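Local atomic coordinates of T9SS C-terminal target domain-containing protein (Bacteroides cellulosilyticus, PDB entry 5JVK), a protein that is a family 39 glycoside hydrolase from a gut symbiont that probably hydrolyses O-glycosidic bonds, consistent with an endo-acting enzyme. Residues R37-L42 with S52-A57; A92-I97 with A407-A412; D99-L104 with L414-T419. One frame throughout, in Å; residues are numbered along the deposited sequence.

Contact 1. Residues R37-L42 with S52-A57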
# COMPACT_ATOMS: atom_id res chain seq x y z
N ARG A 37 -36.73 5.56 -16.26
CA ARG A 37 -36.33 4.60 -15.22
C ARG A 37 -34.82 4.34 -15.28
O ARG A 37 -34.28 4.15 -16.37
CB ARG A 37 -37.06 3.26 -15.40
CG ARG A 37 -38.55 3.28 -15.11
CD ARG A 37 -39.09 1.86 -15.12
NE ARG A 37 -40.56 1.81 -15.15
CZ ARG A 37 -41.37 2.01 -14.11
NH1 ARG A 37 -42.69 1.93 -14.29
NH2 ARG A 37 -40.90 2.30 -12.90
N LEU A 38 -34.17 4.31 -14.11
CA LEU A 38 -32.75 3.97 -14.00
C LEU A 38 -32.59 2.55 -13.46
O LEU A 38 -32.85 2.31 -12.28
CB LEU A 38 -32.04 4.98 -13.08
CG LEU A 38 -30.55 4.77 -12.77
CD1 LEU A 38 -29.71 4.68 -14.04
CD2 LEU A 38 -30.05 5.90 -11.88
N THR A 39 -32.18 1.62 -14.32
CA THR A 39 -31.92 0.23 -13.93
C THR A 39 -30.43 0.05 -13.65
O THR A 39 -29.58 0.56 -14.39
CB THR A 39 -32.37 -0.75 -15.04
OG1 THR A 39 -33.74 -0.51 -15.38
CG2 THR A 39 -32.22 -2.21 -14.58
N GLY A 40 -30.12 -0.68 -12.58
CA GLY A 40 -28.74 -0.98 -12.17
C GLY A 40 -28.52 -2.46 -11.95
O GLY A 40 -29.35 -3.12 -11.32
N LYS A 41 -27.41 -2.98 -12.48
CA LYS A 41 -26.99 -4.37 -12.29
C LYS A 41 -25.60 -4.39 -11.68
O LYS A 41 -24.67 -3.81 -12.25
CB LYS A 41 -26.96 -5.10 -13.63
CG LYS A 41 -28.33 -5.49 -14.18
CD LYS A 41 -28.21 -6.17 -15.54
CE LYS A 41 -27.77 -7.63 -15.43
NZ LYS A 41 -27.31 -8.17 -16.73
N LEU A 42 -25.45 -5.05 -10.53
CA LEU A 42 -24.15 -5.28 -9.90
C LEU A 42 -23.74 -6.72 -10.18
O LEU A 42 -24.35 -7.64 -9.64
CB LEU A 42 -24.20 -5.04 -8.39
CG LEU A 42 -24.28 -3.58 -7.94
CD1 LEU A 42 -24.69 -3.50 -6.48
CD2 LEU A 42 -22.97 -2.85 -8.17
N SER A 52 -29.99 -6.72 -8.81
CA SER A 52 -30.71 -5.73 -9.62
C SER A 52 -31.53 -4.77 -8.77
O SER A 52 -31.98 -5.12 -7.68
CB SER A 52 -31.62 -6.43 -10.62
OG SER A 52 -30.86 -6.99 -11.67
N GLY A 53 -31.73 -3.57 -9.30
CA GLY A 53 -32.56 -2.55 -8.67
C GLY A 53 -33.02 -1.50 -9.67
O GLY A 53 -32.36 -1.30 -10.69
N VAL A 54 -34.14 -0.85 -9.38
CA VAL A 54 -34.73 0.17 -10.26
C VAL A 54 -35.05 1.44 -9.46
O VAL A 54 -35.43 1.37 -8.29
CB VAL A 54 -36.01 -0.34 -10.95
CG1 VAL A 54 -36.48 0.63 -12.03
CG2 VAL A 54 -35.78 -1.73 -11.55
N ALA A 55 -34.90 2.60 -10.11
CA ALA A 55 -35.22 3.90 -9.51
C ALA A 55 -35.88 4.82 -10.54
O ALA A 55 -35.35 5.01 -11.64
CB ALA A 55 -33.97 4.55 -8.95
N ASN A 56 -37.03 5.40 -10.18
CA ASN A 56 -37.75 6.33 -11.05
C ASN A 56 -37.13 7.73 -10.99
O ASN A 56 -36.19 7.96 -10.23
CB ASN A 56 -39.23 6.40 -10.65
CG ASN A 56 -39.94 5.06 -10.77
OD1 ASN A 56 -39.59 4.24 -11.62
ND2 ASN A 56 -40.93 4.84 -9.93
N ALA A 57 -37.65 8.64 -11.81
CA ALA A 57 -37.15 10.02 -11.90
C ALA A 57 -37.09 10.71 -10.54
O ALA A 57 -38.08 10.77 -9.82
CB ALA A 57 -38.02 10.83 -12.86
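A two-stranded antiparallel beta hairpin, made by strands 37-44 and 50-55, forms one margin of the N-terminal five-stranded sheet, and residues 37-42 and 52-57 are its paired arms. The short segments run at 164° to each other with their axes 4.8 Å apart. Four backbone hydrogen bonds join them, two at L38-A55 and two at G40-G53. The straightest runs from L38 N to A55 O (2.8 Å, 171° at the hydrogen) and lies in the carbonyl plane. In its return partner, A55 N to L38 O at 3.0 Å, the donor stands above the plane of the L38 carbonyl. G40 N approaches G53 O (3.0 Å) almost along the C=O axis, and G53 N closes the second pair through G40 O at 3.2 Å. With glycine on both strands, this pair meets through backbone alone.

Because strand 50-55 is outermost within the chain, the sheet continues from the other edge of 37-42, where R37, T39 and K41 bond to the backbone of strand 69-78. Alternation sorts the residues. L38 and A55 put their apolar groups on the buried face, where both touch L61 of strand 60-65; T39, V54, K41 and S52 occupy the more exposed face, and polar or charged groups suit most of it.

Beyond the last bridge, R37 and N56 extend side by side, pointing the same way. The arginine chain is extended from CG to NE, and its NH2 comes 2.7 Å from N56 OD1, with guanidinium and amide planes 56° apart.

Contact 2. Residues A92-I97 with A407-A412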
# COMPACT_ATOMS: atom_id res chain seq x y z
N ALA A 92 -16.92 -1.83 -5.05
CA ALA A 92 -16.27 -2.77 -4.14
C ALA A 92 -17.08 -2.93 -2.86
O ALA A 92 -17.22 -1.98 -2.09
CB ALA A 92 -14.86 -2.29 -3.81
N VAL A 93 -17.64 -4.13 -2.65
CA VAL A 93 -18.30 -4.49 -1.40
C VAL A 93 -17.30 -5.29 -0.56
O VAL A 93 -17.15 -6.50 -0.73
CB VAL A 93 -19.60 -5.28 -1.64
CG1 VAL A 93 -20.30 -5.59 -0.32
CG2 VAL A 93 -20.52 -4.49 -2.56
N VAL A 94 -16.62 -4.60 0.36
CA VAL A 94 -15.47 -5.15 1.10
C VAL A 94 -15.87 -5.57 2.52
O VAL A 94 -16.88 -5.10 3.04
CB VAL A 94 -14.29 -4.15 1.17
CG1 VAL A 94 -13.91 -3.68 -0.23
CG2 VAL A 94 -14.58 -2.96 2.09
N PRO A 95 -15.07 -6.46 3.16
CA PRO A 95 -15.35 -6.80 4.55
C PRO A 95 -15.06 -5.64 5.49
O PRO A 95 -14.14 -4.87 5.24
CB PRO A 95 -14.40 -7.97 4.83
CG PRO A 95 -13.30 -7.80 3.86
CD PRO A 95 -13.94 -7.24 2.63
N GLU A 96 -15.85 -5.52 6.55
CA GLU A 96 -15.67 -4.47 7.55
C GLU A 96 -14.58 -4.92 8.53
O GLU A 96 -14.63 -6.03 9.05
CB GLU A 96 -16.98 -4.22 8.29
CG GLU A 96 -17.03 -2.91 9.06
CD GLU A 96 -18.37 -2.67 9.73
OE1 GLU A 96 -19.42 -2.77 9.04
OE2 GLU A 96 -18.39 -2.38 10.95
N ILE A 97 -13.60 -4.04 8.76
CA ILE A 97 -12.47 -4.34 9.64
C ILE A 97 -12.59 -3.48 10.91
O ILE A 97 -12.81 -2.27 10.83
CB ILE A 97 -11.10 -4.07 8.96
CG1 ILE A 97 -11.06 -4.69 7.56
CG2 ILE A 97 -9.96 -4.64 9.80
CD1 ILE A 97 -9.85 -4.28 6.74
N ALA A 407 -8.67 -6.62 -3.18
CA ALA A 407 -7.64 -7.52 -2.65
C ALA A 407 -6.96 -6.97 -1.40
O ALA A 407 -6.66 -7.73 -0.48
CB ALA A 407 -6.60 -7.82 -3.72
N ALA A 408 -6.73 -5.66 -1.36
CA ALA A 408 -6.14 -4.99 -0.20
C ALA A 408 -7.04 -5.04 1.04
O ALA A 408 -6.59 -5.35 2.14
CB ALA A 408 -5.80 -3.54 -0.53
N ALA A 409 -8.32 -4.73 0.85
CA ALA A 409 -9.30 -4.76 1.94
C ALA A 409 -9.46 -6.17 2.51
O ALA A 409 -9.50 -6.35 3.73
CB ALA A 409 -10.65 -4.23 1.47
N VAL A 410 -9.53 -7.16 1.62
CA VAL A 410 -9.73 -8.55 2.04
C VAL A 410 -8.48 -9.09 2.75
O VAL A 410 -8.60 -9.67 3.83
CB VAL A 410 -10.13 -9.45 0.84
CG1 VAL A 410 -10.18 -10.92 1.25
CG2 VAL A 410 -11.48 -9.02 0.28
N VAL A 411 -7.30 -8.88 2.17
CA VAL A 411 -6.05 -9.36 2.78
C VAL A 411 -5.76 -8.68 4.13
O VAL A 411 -5.22 -9.31 5.04
CB VAL A 411 -4.83 -9.28 1.82
CG1 VAL A 411 -4.32 -7.85 1.66
CG2 VAL A 411 -3.72 -10.20 2.28
N ALA A 412 -6.13 -7.40 4.25
CA ALA A 412 -6.06 -6.68 5.52
C ALA A 412 -6.98 -7.28 6.58
O ALA A 412 -6.57 -7.43 7.73
CB ALA A 412 -6.41 -5.21 5.31
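A409, I97 and P95 carry most of this buried contact, in which the end of a strand and the loop after it lie against one side of a helix. A409 gives up the most surface: its CB points at residues 92-97 and meets V94, with CB to CB at 3.7 Å. V94 CG1, anti to its own carbonyl carbon, comes equally near to that methyl, so the alanine is met by the branch point of the valine as well as by one of its methyls. A residue this small lets the helix backbone approach closely, and the V94 and A409 CA atoms are 6.2 Å apart.

The helix, 403-415, follows the last strand of the eight-stranded parallel beta/alpha barrel, while V94 ends strand 83-94 of the N-terminal sheet; the packing therefore joins the barrel region to that preceding sheet. Further along the helix, I97 reaches over with an extended chain (chi2 171°) that brings its terminal CD1 to A412 CB at 3.8 Å. The same methyl lies 3.7 Å from A409 O, so it rests on A412 and the carbonyl of A409 together. P95 turns its CD and CG toward V410, CD meeting V410 CG2 at 3.8 Å, and the two side chains cross at about a right angle.

No hydrogen bond crosses between the segments; the side chains that meet are all apolar. Polar ties lie just beside the contact: Q406 NE2 bonds to V93 O, and R126 NH2 takes I97 O. On the far side of the helix, V411 packs on A358 and L362 of helix 350-366.

Contact 3. Residues D99-L104 with L414-T419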
# COMPACT_ATOMS: atom_id res chain seq x y z
N ASP A 99 -11.30 -1.38 14.02
CA ASP A 99 -10.23 -0.36 14.02
C ASP A 99 -8.90 -0.89 14.58
O ASP A 99 -7.86 -0.78 13.92
CB ASP A 99 -10.69 0.88 14.81
CG ASP A 99 -10.05 2.17 14.30
OD1 ASP A 99 -8.81 2.28 14.33
OD2 ASP A 99 -10.80 3.09 13.89
N GLU A 100 -8.95 -1.48 15.77
CA GLU A 100 -7.75 -2.04 16.44
C GLU A 100 -7.16 -3.28 15.76
O GLU A 100 -6.01 -3.63 16.02
CB GLU A 100 -8.04 -2.36 17.92
CG GLU A 100 -8.98 -3.54 18.18
CD GLU A 100 -9.37 -3.69 19.64
OE1 GLU A 100 -8.46 -3.69 20.50
OE2 GLU A 100 -10.58 -3.84 19.93
N GLU A 101 -7.95 -3.96 14.92
CA GLU A 101 -7.50 -5.16 14.20
C GLU A 101 -6.90 -4.91 12.81
O GLU A 101 -6.58 -5.86 12.10
CB GLU A 101 -8.66 -6.16 14.10
CG GLU A 101 -9.18 -6.64 15.45
CD GLU A 101 -10.17 -7.79 15.33
OE1 GLU A 101 -10.85 -7.90 14.29
OE2 GLU A 101 -10.26 -8.58 16.30
N ARG A 102 -6.72 -3.65 12.41
CA ARG A 102 -6.08 -3.34 11.12
C ARG A 102 -4.58 -3.63 11.15
O ARG A 102 -3.93 -3.41 12.17
CB ARG A 102 -6.28 -1.88 10.75
CG ARG A 102 -7.70 -1.52 10.36
CD ARG A 102 -7.76 -0.06 9.96
NE ARG A 102 -7.51 0.81 11.11
CZ ARG A 102 -7.23 2.11 11.05
NH1 ARG A 102 -7.14 2.75 9.88
NH2 ARG A 102 -7.02 2.77 12.18
N PRO A 103 -4.02 -4.13 10.02
CA PRO A 103 -2.57 -4.33 9.94
C PRO A 103 -1.75 -3.05 10.15
O PRO A 103 -1.89 -2.09 9.39
CB PRO A 103 -2.37 -4.87 8.52
CG PRO A 103 -3.65 -5.56 8.21
CD PRO A 103 -4.71 -4.71 8.86
N LEU A 104 -0.91 -3.08 11.18
CA LEU A 104 -0.03 -1.96 11.53
C LEU A 104 1.16 -1.80 10.59
O LEU A 104 1.83 -0.77 10.63
CB LEU A 104 0.47 -2.12 12.97
CG LEU A 104 -0.61 -2.14 14.07
CD1 LEU A 104 -0.01 -2.55 15.41
CD2 LEU A 104 -1.30 -0.79 14.19
N LEU A 414 -8.06 -10.32 6.90
CA LEU A 414 -7.60 -11.66 7.31
C LEU A 414 -6.29 -11.62 8.08
O LEU A 414 -6.18 -12.26 9.13
CB LEU A 414 -7.48 -12.57 6.09
CG LEU A 414 -8.85 -13.12 5.65
CD1 LEU A 414 -9.06 -13.03 4.14
CD2 LEU A 414 -9.02 -14.54 6.15
N LEU A 415 -5.29 -10.90 7.57
CA LEU A 415 -3.97 -10.76 8.22
C LEU A 415 -4.06 -10.19 9.62
O LEU A 415 -3.47 -10.73 10.55
CB LEU A 415 -3.03 -9.87 7.40
CG LEU A 415 -2.19 -10.52 6.30
CD1 LEU A 415 -1.56 -9.45 5.41
CD2 LEU A 415 -1.11 -11.42 6.89
N LYS A 416 -4.78 -9.08 9.75
CA LYS A 416 -4.85 -8.31 11.00
C LYS A 416 -3.43 -8.07 11.53
O LYS A 416 -2.59 -7.54 10.81
CB LYS A 416 -5.77 -9.01 12.01
CG LYS A 416 -7.20 -9.26 11.56
CD LYS A 416 -8.00 -9.84 12.72
CE LYS A 416 -9.47 -10.06 12.37
NZ LYS A 416 -9.67 -11.30 11.59
N ASN A 417 -3.14 -8.48 12.77
CA ASN A 417 -1.79 -8.45 13.32
C ASN A 417 -1.35 -9.84 13.77
O ASN A 417 -0.57 -9.98 14.71
CB ASN A 417 -1.74 -7.44 14.46
CG ASN A 417 -1.84 -6.02 13.95
OD1 ASN A 417 -2.85 -5.34 14.13
ND2 ASN A 417 -0.79 -5.58 13.30
N TYR A 418 -1.84 -10.86 13.06
CA TYR A 418 -1.46 -12.25 13.33
C TYR A 418 -0.02 -12.49 12.89
O TYR A 418 0.43 -11.94 11.89
CB TYR A 418 -2.40 -13.22 12.60
CG TYR A 418 -3.84 -13.22 13.07
CD1 TYR A 418 -4.16 -13.32 14.42
CD2 TYR A 418 -4.89 -13.15 12.15
CE1 TYR A 418 -5.48 -13.34 14.85
CE2 TYR A 418 -6.22 -13.17 12.57
CZ TYR A 418 -6.51 -13.26 13.92
OH TYR A 418 -7.82 -13.27 14.34
N THR A 419 0.69 -13.32 13.64
CA THR A 419 2.07 -13.67 13.32
C THR A 419 2.13 -15.00 12.56
O THR A 419 1.23 -15.84 12.66
CB THR A 419 2.94 -13.75 14.59
OG1 THR A 419 2.39 -14.72 15.49
CG2 THR A 419 3.00 -12.40 15.28
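Residues 99-101 make a short 3-10 turn that gives way to loop at 102-104, and this loop crosses the place where helix 403-415 ends, closest at P103 and K416 with CA atoms 4.7 Å apart. The setting is the approach to a beta/alpha barrel: the loop leads into its first strand, 106-109, while helix 403-415 follows its last, 373-375. K416 is the first residue to leave the helical conformation, and its positive phi of 49° turns the chain away from the helix. Beyond it, Y418 N hydrogen-bonds back to L415 O. The backbones meet by two CA-H...O contacts, K416 CA to E101 O at 3.2 Å and P103 CA to K416 O at 3.3 Å. The proline ring also borders K416 O with its CG, a van der Waals contact; the hydrogen bond to K416 O comes from R365 NH2 of helix 350-366.

E101 and K416 run alongside each other. Each starts with CG anti to its carbonyl carbon. The extended part of the lysine brings its CE methylene to 3.2 Å from E101 OE1, and the bend at chi4 (80°) turns NZ back to S413 O, to which it is hydrogen-bonded. E101 OE1 and K416 NZ are 4.5 Å apart, beyond a salt bridge, so any attraction is probably modest. N417 crosses L104 at about a right angle, its carboxamide group beside the leucine CG and the backbone of 102-104.

Within the loop, R102 braces the 3-10 turn. Its NH2 makes a salt bridge to D99 OD1, and its NE-H points in the guanidinium plane onto a lone pair of D99 O, 3.2 Å away with 172° at the hydrogen.

How the contacts relate
From the N terminus, contact 1 closes first, a local hairpin with nine residues between its segments, at the margin of the N-terminal sheet. Strand 83-94 of the same sheet then leads into contact 2 and, a few residues on, into contact 3. Both wait for helix 403-415 and the residues just after it, some 310 residues later, after the chain has passed through the whole barrel. Their segments alternate, so the two long loops cross, and the parallel order carries the linker from 95 to 104 along the helix to its end. Contacts 2 and 3 touch, with centres 12 Å apart and I97 CG2 against R102 CG; contact 1 stands about 26 Å from contact 2, centre to centre.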